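Mite allergen Der p 5 (Dermatophagoides pteronyssinus, PDB 3MQ1) binds human IgE as a house dust mite allergen and self-associates into homodimers that can gather in threes, while its role in the mite is unclear. Local coordinates at residues B[20-23]-B[24-28]; B[48-51]-B[52-56]. All blocks are in the same frame, centred on the assembly; numbering follows the deposited sequence.

Overall arrangement
From the N terminus the chain runs through helix 4-32, helix 36-63 and helix 71-99, which pack as a three-helix bundle. Contact 1 (20-23 with 24-28) lies in the first helix. Contact 2 (48-51 with 52-56) lies in the second. Each is an i to i+4 contact inside one helix, so neither closes a loop. The two follow in series and neither nest nor cross. Their centres are about 18 Å apart, yet they meet where Leu23 CD2 lies 4.2 Å from Ile49 CD1. This packing joins the first two helices. Both contacts also touch helix 71-99 and the second subunit.

Contact 1: B[20-23]-B[24-28]; sequences LFYL and QEQIN
Gln24 N donates to Leu20 O at 2.8 Å, the shortest of four i to i+4 backbone bonds here. The same step links Glu25 N to Phe21 O, Gln26 N to Tyr22 O and Ile27 N to Leu23 O. These bonds make residues 20-28 regular alpha-helix. Among the side chains, Gln26 meets both Tyr22 and Leu23. Its CG is anti to its own carbonyl carbon (chi1 -69°), and the chain beyond is extended. It therefore runs back toward the preceding turn. The amide NE2 reaches the edge of the Tyr22 ring, 3.1 Å from CE2. NE2 lies beside the ring, near its plane, rather than over its face; the amide is turned 61° from the ring plane. The other amide atom, OE1, faces Leu23, 3.2 Å from CD1. The Leu23 side chain runs roughly perpendicular to that of Gln26. Further on, Leu23 CG is 4.5 Å from Ile27 CD1, a loose apolar touch on the buried side. Residues 20-24 belong to an immunodominant conformational IgE epitope. Phe21, Tyr22, Gln24 and Glu25 are exposed while Leu23 and Ile27 are buried, as on an amphipathic bundle helix. Gln26 NE2 also makes a weak hydrogen bond to Glu45 of helix 36-63, where Leu23 packs on Met46. Ile27 lies on Val98 of helix 71-99, and Leu20 meets Ile9 of the second subunit.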
loop_
_atom_site.group_PDB
_atom_site.type_symbol
_atom_site.label_atom_id
_atom_site.label_comp_id
_atom_site.label_asym_id
_atom_site.label_seq_id
_atom_site.Cartn_x
_atom_site.Cartn_y
_atom_site.Cartn_z
ATOM N N LEU B 20 5.128 -22.484 23.647
ATOM C CA LEU B 20 5.216 -21.093 24.078
ATOM C C LEU B 20 4.228 -20.785 25.200
ATOM O O LEU B 20 4.553 -20.058 26.138
ATOM C CB LEU B 20 4.992 -20.147 22.897
ATOM C CG LEU B 20 6.052 -20.206 21.797
ATOM C CD1 LEU B 20 5.718 -19.235 20.676
ATOM C CD2 LEU B 20 7.431 -19.914 22.368
ATOM N N PHE B 21 3.023 -21.337 25.098
ATOM C CA PHE B 21 2.023 -21.168 26.144
ATOM C C PHE B 21 2.487 -21.825 27.440
ATOM O O PHE B 21 2.354 -21.252 28.521
ATOM C CB PHE B 21 0.673 -21.749 25.713
ATOM C CG PHE B 21 -0.056 -20.907 24.705
ATOM C CD1 PHE B 21 -0.699 -19.743 25.092
ATOM C CD2 PHE B 21 -0.110 -21.286 23.374
ATOM C CE1 PHE B 21 -1.374 -18.967 24.168
ATOM C CE2 PHE B 21 -0.783 -20.514 22.447
ATOM C CZ PHE B 21 -1.417 -19.354 22.844
ATOM N N TYR B 22 3.034 -23.031 27.321
ATOM C CA TYR B 22 3.573 -23.748 28.469
ATOM C C TYR B 22 4.693 -22.936 29.105
ATOM O O TYR B 22 4.874 -22.951 30.321
ATOM C CB TYR B 22 4.090 -25.123 28.044
ATOM C CG TYR B 22 4.538 -25.998 29.194
ATOM C CD1 TYR B 22 3.646 -26.849 29.832
ATOM C CD2 TYR B 22 5.854 -25.977 29.636
ATOM C CE1 TYR B 22 4.051 -27.652 30.881
ATOM C CE2 TYR B 22 6.268 -26.778 30.684
ATOM C CZ TYR B 22 5.362 -27.612 31.303
ATOM O OH TYR B 22 5.770 -28.410 32.346
ATOM N N LEU B 23 5.444 -22.228 28.267
ATOM C CA LEU B 23 6.505 -21.350 28.739
ATOM C C LEU B 23 5.909 -20.173 29.501
ATOM O O LEU B 23 6.375 -19.821 30.585
ATOM C CB LEU B 23 7.338 -20.841 27.563
ATOM C CG LEU B 23 8.484 -19.885 27.896
ATOM C CD1 LEU B 23 9.554 -20.596 28.709
ATOM C CD2 LEU B 23 9.077 -19.299 26.625
ATOM N N GLN B 24 4.876 -19.571 28.922
ATOM C CA GLN B 24 4.191 -18.443 29.542
ATOM C C GLN B 24 3.699 -18.801 30.939
ATOM O O GLN B 24 3.766 -17.986 31.859
ATOM C CB GLN B 24 3.017 -17.989 28.671
ATOM C CG GLN B 24 2.172 -16.882 29.283
ATOM C CD GLN B 24 2.934 -15.580 29.439
ATOM O OE1 GLN B 24 4.023 -15.412 28.889
ATOM N NE2 GLN B 24 2.361 -14.647 30.191
ATOM N N GLU B 25 3.208 -20.026 31.093
ATOM C CA GLU B 25 2.709 -20.491 32.381
ATOM C C GLU B 25 3.854 -20.691 33.369
ATOM O O GLU B 25 3.718 -20.402 34.558
ATOM C CB GLU B 25 1.912 -21.787 32.214
ATOM C CG GLU B 25 0.782 -21.689 31.200
ATOM C CD GLU B 25 -0.209 -20.587 31.530
ATOM O OE1 GLU B 25 -0.331 -20.229 32.720
ATOM O OE2 GLU B 25 -0.869 -20.083 30.598
ATOM N N GLN B 26 4.982 -21.187 32.869
ATOM C CA GLN B 26 6.178 -21.345 33.688
ATOM C C GLN B 26 6.590 -20.005 34.284
ATOM O O GLN B 26 6.894 -19.908 35.473
ATOM C CB GLN B 26 7.327 -21.917 32.855
ATOM C CG GLN B 26 7.131 -23.360 32.423
ATOM C CD GLN B 26 8.198 -23.825 31.452
ATOM O OE1 GLN B 26 8.595 -23.087 30.551
ATOM N NE2 GLN B 26 8.665 -25.056 31.628
ATOM N N ILE B 27 6.595 -18.972 33.446
ATOM C CA ILE B 27 6.946 -17.627 33.883
ATOM C C ILE B 27 5.968 -17.131 34.944
ATOM O O ILE B 27 6.364 -16.487 35.915
ATOM C CB ILE B 27 6.959 -16.639 32.702
ATOM C CG1 ILE B 27 7.914 -17.129 31.610
ATOM C CG2 ILE B 27 7.350 -15.246 33.172
ATOM C CD1 ILE B 27 7.969 -16.228 30.396
ATOM N N ASN B 28 4.689 -17.438 34.750
ATOM C CA ASN B 28 3.652 -17.042 35.697
ATOM C C ASN B 28 3.884 -17.632 37.083
ATOM O O ASN B 28 4.063 -16.900 38.057
ATOM C CB ASN B 28 2.270 -17.446 35.180
ATOM C CG ASN B 28 1.887 -16.717 33.907
ATOM O OD1 ASN B 28 2.625 -15.859 33.423
ATOM N ND2 ASN B 28 0.725 -17.054 33.359
#

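Contact 2: B[48-51]-B[52-56]; sequences TIIA and MIDGV
Asp54 reaches back along its helix to Ile50 and Ala51. Its CB is 3.3 Å from Ala51 O. CG stands anti to the carbonyl carbon of Asp54 (chi1 -74°), which turns the carboxylate toward the previous turn and puts CG 3.3 Å from Ile50 O. At the tip, OD2 lies 3.9 Å from Ile50 CG2, and the Ile50 and Asp54 side chains lie alongside each other in one direction. OD2 and Ile50 O are both acceptors and do not bond to each other. OD1 instead forms a salt bridge with Arg57. Glu88 of helix 71-99 comes close to OD1 too, and this like charge would probably raise the carboxylate's affinity for a proton, while Arg57 opposes it. The backbone is plain alpha-helix within a three-helix bundle: Ile53 N bonds to Ile49 O at 3.0 Å with an N-H...O angle of 168°, and Gly55 N bonds to Ala51 O. On the bundle side, Ile49 CG2 is 4.4 Å from Ile53 CD1, and both residues rest on Leu91 of helix 71-99. The Met52 side chain, with CG anti to the backbone N, packs on Leu63 of the second subunit, whose Arg66 lies against Thr48 and Ala51.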
loop_
_atom_site.group_PDB
_atom_site.type_symbol
_atom_site.label_atom_id
_atom_site.label_comp_id
_atom_site.label_asym_id
_atom_site.label_seq_id
_atom_site.Cartn_x
_atom_site.Cartn_y
_atom_site.Cartn_z
ATOM N N THR B 48 17.497 -21.765 24.408
ATOM C CA THR B 48 17.474 -22.755 23.336
ATOM C C THR B 48 16.555 -22.317 22.203
ATOM O O THR B 48 16.917 -22.399 21.029
ATOM C CB THR B 48 17.021 -24.133 23.850
ATOM O OG1 THR B 48 17.861 -24.542 24.938
ATOM C CG2 THR B 48 17.100 -25.168 22.739
ATOM N N ILE B 49 15.363 -21.851 22.563
ATOM C CA ILE B 49 14.402 -21.362 21.582
ATOM C C ILE B 49 15.001 -20.235 20.748
ATOM O O ILE B 49 14.885 -20.228 19.523
ATOM C CB ILE B 49 13.116 -20.857 22.259
ATOM C CG1 ILE B 49 12.476 -21.972 23.087
ATOM C CG2 ILE B 49 12.139 -20.329 21.219
ATOM C CD1 ILE B 49 11.200 -21.557 23.784
ATOM N N ILE B 50 15.640 -19.282 21.420
ATOM C CA ILE B 50 16.279 -18.164 20.738
ATOM C C ILE B 50 17.327 -18.660 19.749
ATOM O O ILE B 50 17.412 -18.172 18.621
ATOM C CB ILE B 50 16.940 -17.193 21.734
ATOM C CG1 ILE B 50 15.877 -16.490 22.581
ATOM C CG2 ILE B 50 17.785 -16.167 20.997
ATOM C CD1 ILE B 50 16.449 -15.573 23.640
ATOM N N ALA B 51 18.121 -19.635 20.179
ATOM C CA ALA B 51 19.145 -20.223 19.324
ATOM C C ALA B 51 18.519 -20.834 18.076
ATOM O O ALA B 51 19.062 -20.716 16.977
ATOM C CB ALA B 51 19.937 -21.269 20.089
ATOM N N MET B 52 17.374 -21.487 18.253
ATOM C CA MET B 52 16.648 -22.072 17.132
ATOM C C MET B 52 16.256 -21.002 16.121
ATOM O O MET B 52 16.534 -21.131 14.929
ATOM C CB MET B 52 15.400 -22.809 17.621
ATOM C CG MET B 52 14.367 -23.052 16.532
ATOM S SD MET B 52 12.993 -24.086 17.074
ATOM C CE MET B 52 13.821 -25.661 17.271
ATOM N N ILE B 53 15.611 -19.946 16.607
ATOM C CA ILE B 53 15.193 -18.840 15.755
ATOM C C ILE B 53 16.376 -18.265 14.985
ATOM O O ILE B 53 16.253 -17.904 13.815
ATOM C CB ILE B 53 14.533 -17.718 16.574
ATOM C CG1 ILE B 53 13.332 -18.263 17.350
ATOM C CG2 ILE B 53 14.112 -16.574 15.666
ATOM C CD1 ILE B 53 12.602 -17.211 18.154
ATOM N N ASP B 54 17.522 -18.178 15.653
ATOM C CA ASP B 54 18.747 -17.705 15.019
ATOM C C ASP B 54 19.128 -18.603 13.850
ATOM O O ASP B 54 19.346 -18.128 12.735
ATOM C CB ASP B 54 19.895 -17.662 16.032
ATOM C CG ASP B 54 19.769 -16.513 17.010
ATOM O OD1 ASP B 54 19.061 -15.535 16.691
ATOM O OD2 ASP B 54 20.385 -16.584 18.094
ATOM N N GLY B 55 19.206 -19.902 14.113
ATOM C CA GLY B 55 19.576 -20.868 13.095
ATOM C C GLY B 55 18.624 -20.865 11.919
ATOM O O GLY B 55 19.049 -20.820 10.764
ATOM N N VAL B 56 17.328 -20.910 12.214
ATOM C CA VAL B 56 16.302 -20.915 11.178
ATOM C C VAL B 56 16.404 -19.680 10.289
ATOM O O VAL B 56 16.231 -19.766 9.074
ATOM C CB VAL B 56 14.888 -20.991 11.786
ATOM C CG1 VAL B 56 13.835 -20.944 10.690
ATOM C CG2 VAL B 56 14.739 -22.253 12.621
#